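Local coordinates for esterase (Sinorhizobium meliloti 1021, PDB 4TX1), which hydrolyses acetyl esters of carbohydrates as a carbohydrate acetylesterase of the SGNH hydrolase family, at the interface of chains A and B. Coordinates in Å, arbitrary orientation; residue numbers count along the deposited sequence, not the author numbering. Chains: chain A/B, Esterase.

The interface of chains A and B. Residues chain A 83-84, 87, 129; chain B 60, 73-75.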
ATOM      1  N   PRO A  83       5.051 -14.182   2.250  1.00 11.52           N
ATOM      2  CA  PRO A  83       6.148 -13.994   3.200  1.00 12.07           C
ATOM      3  C   PRO A  83       5.747 -13.991   4.661  1.00 12.41           C
ATOM      4  O   PRO A  83       6.433 -14.588   5.481  1.00 12.61           O
ATOM      5  CB  PRO A  83       6.778 -12.677   2.755  1.00 12.45           C
ATOM      6  CG  PRO A  83       6.478 -12.577   1.309  1.00 11.67           C
ATOM      7  CD  PRO A  83       5.039 -13.140   1.210  1.00 12.12           C
ATOM      8  N   THR A  84       4.651 -13.332   5.006  1.00 11.47           N
ATOM      9  CA  THR A  84       4.142 -13.286   6.348  1.00 11.71           C
ATOM     10  C   THR A  84       3.726 -14.670   6.837  1.00 11.41           C
ATOM     11  O   THR A  84       4.060 -15.042   7.988  1.00 12.33           O
ATOM     12  CB  THR A  84       2.950 -12.364   6.427  1.00 12.20           C
ATOM     13  OG1 THR A  84       3.414 -11.027   6.045  1.00 11.72           O
ATOM     14  CG2 THR A  84       2.333 -12.320   7.822  1.00 12.36           C
ATOM     15  N   HIS A  87       6.935 -16.783   7.417  1.00 12.38           N
ATOM     16  CA  HIS A  87       7.613 -16.302   8.580  1.00 13.06           C
ATOM     17  C   HIS A  87       6.952 -16.760   9.873  1.00 14.08           C
ATOM     18  O   HIS A  87       7.635 -17.049  10.837  1.00 14.96           O
ATOM     19  CB  HIS A  87       7.742 -14.750   8.550  1.00 14.74           C
ATOM     20  CG  HIS A  87       9.015 -14.225   9.158  1.00 14.48           C
ATOM     21  ND1 HIS A  87      10.253 -14.266   8.506  1.00 14.78           N
ATOM     22  CD2 HIS A  87       9.203 -13.571  10.319  1.00 13.72           C
ATOM     23  CE1 HIS A  87      11.153 -13.687   9.292  1.00 17.36           C
ATOM     24  NE2 HIS A  87      10.557 -13.249  10.381  1.00 15.62           N
ATOM     25  N   HIS A 129      13.249 -16.381   0.952  1.00 14.46           N
ATOM     26  CA  HIS A 129      12.733 -15.881   2.194  1.00 14.20           C
ATOM     27  C   HIS A 129      13.825 -15.694   3.217  1.00 14.98           C
ATOM     28  O   HIS A 129      14.681 -16.589   3.358  1.00 15.92           O
ATOM     29  CB  HIS A 129      11.614 -16.809   2.759  1.00 13.04           C
ATOM     30  CG  HIS A 129      10.884 -16.161   3.890  1.00 13.94           C
ATOM     31  ND1 HIS A 129       9.954 -15.167   3.686  1.00 12.03           N
ATOM     32  CD2 HIS A 129      11.049 -16.245   5.236  1.00 14.46           C
ATOM     33  CE1 HIS A 129       9.556 -14.691   4.852  1.00 11.68           C
ATOM     34  NE2 HIS A 129      10.228 -15.297   5.818  1.00 14.13           N
TER
ATOM     35  N   LEU B  60       3.722 -14.430  14.949  1.00 12.63           N
ATOM     36  CA  LEU B  60       4.712 -13.830  14.071  1.00 11.56           C
ATOM     37  C   LEU B  60       5.732 -12.968  14.802  1.00 12.56           C
ATOM     38  O   LEU B  60       5.395 -12.022  15.515  1.00 12.67           O
ATOM     39  CB  LEU B  60       3.954 -12.932  13.064  1.00 12.20           C
ATOM     40  CG  LEU B  60       4.866 -12.162  12.089  1.00 11.03           C
ATOM     41  CD1 LEU B  60       5.585 -13.126  11.127  1.00 10.86           C
ATOM     42  CD2 LEU B  60       3.932 -11.140  11.269  1.00 10.36           C
ATOM     43  N   ASP B  73      11.115  -9.745   6.906  1.00 13.60           N
ATOM     44  CA  ASP B  73      10.507 -10.209   5.665  1.00 13.05           C
ATOM     45  C   ASP B  73       9.095 -10.674   5.875  1.00 14.14           C
ATOM     46  O   ASP B  73       8.744 -11.829   5.644  1.00 14.70           O
ATOM     47  CB  ASP B  73      11.387 -11.328   5.109  1.00 14.79           C
ATOM     48  CG  ASP B  73      11.139 -11.636   3.706  1.00 16.12           C
ATOM     49  OD1 ASP B  73      10.320 -10.976   3.010  1.00 17.04           O
ATOM     50  OD2 ASP B  73      11.840 -12.576   3.194  1.00 16.26           O
ATOM     51  N   CYS B  74       8.248  -9.729   6.216  1.00 12.85           N
ATOM     52  CA  CYS B  74       6.868 -10.023   6.625  1.00 12.22           C
ATOM     53  C   CYS B  74       6.188  -8.721   6.969  1.00 12.26           C
ATOM     54  O   CYS B  74       6.864  -7.696   7.151  1.00 14.19           O
ATOM     55  CB  CYS B  74       6.844 -10.974   7.865  1.00 13.33           C
ATOM     56  SG  CYS B  74       7.686 -10.324   9.340  1.00 14.47           S
ATOM     57  N   ASP B  75       4.849  -8.782   7.106  1.00 11.58           N
ATOM     58  CA  ASP B  75       4.114  -7.578   7.557  1.00 11.79           C
ATOM     59  C   ASP B  75       3.856  -7.756   9.002  1.00 11.59           C
ATOM     60  O   ASP B  75       3.087  -8.639   9.386  1.00 11.57           O
ATOM     61  CB  ASP B  75       2.850  -7.409   6.747  1.00 12.16           C
ATOM     62  CG  ASP B  75       2.002  -6.181   7.134  1.00 13.43           C
ATOM     63  OD1 ASP B  75       2.401  -5.495   8.139  1.00 12.00           O
ATOM     64  OD2 ASP B  75       1.045  -5.943   6.336  1.00 13.59           O
TER
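With OG1 anti to its own carbonyl carbon (chi1 -61°), A:Thr84 turns its hydroxyl toward the loop B:Asp73-B:Asp75, while B:Asp73 swings its carboxylate anti to the backbone N and over the ring of A:His129. The patch belongs to a two-fold symmetric interface between two SGNH (GDSL-like) hydrolase subunits, in which helix 78-89 of one copy lies against loops of the other; this pairing may or may not persist in solution. The backbone N-H of B:Asp75 donates to the threonine hydroxyl, N to OG1 2.9 Å, in a nearly straight bond (164° at H). The methyl CG2 of A:Thr84 takes the other branch and meets CD2 of B:Leu60 at 4.0 Å, the two side chains crossing at about a right angle. A valine at A:Thr84 would probably leave the B:Asp75 amide without its acceptor from this side chain. At the other end of the B:Asp73-B:Asp75 loop, the imidazole of A:His129 and the carboxylate of B:Asp73 lie stacked, their planes 12° apart. OD2 of B:Asp73 sits above one ring face, displaced toward the rim and 3.2 Å from ND1 of A:His129. The backbone carbonyl O of B:Asp73 reaches CB of A:Pro83 at 3.6 Å. Within chain A, A:His87 ND1 and A:His129 NE2 share a hydrogen bond of 2.9 Å, which ties the loop histidine to the helix and is likely to restrain rotation of both rings; the stacked carboxylate may favour a positive charge on A:His129. A:His87 itself faces apolar groups: its CD2 lies 3.7 Å from SG of B:Cys74, and CD1 of B:Leu60 packs against both its CB and CD2. CB of B:Cys74 fills in over the helix backbone, near CA of A:Thr84.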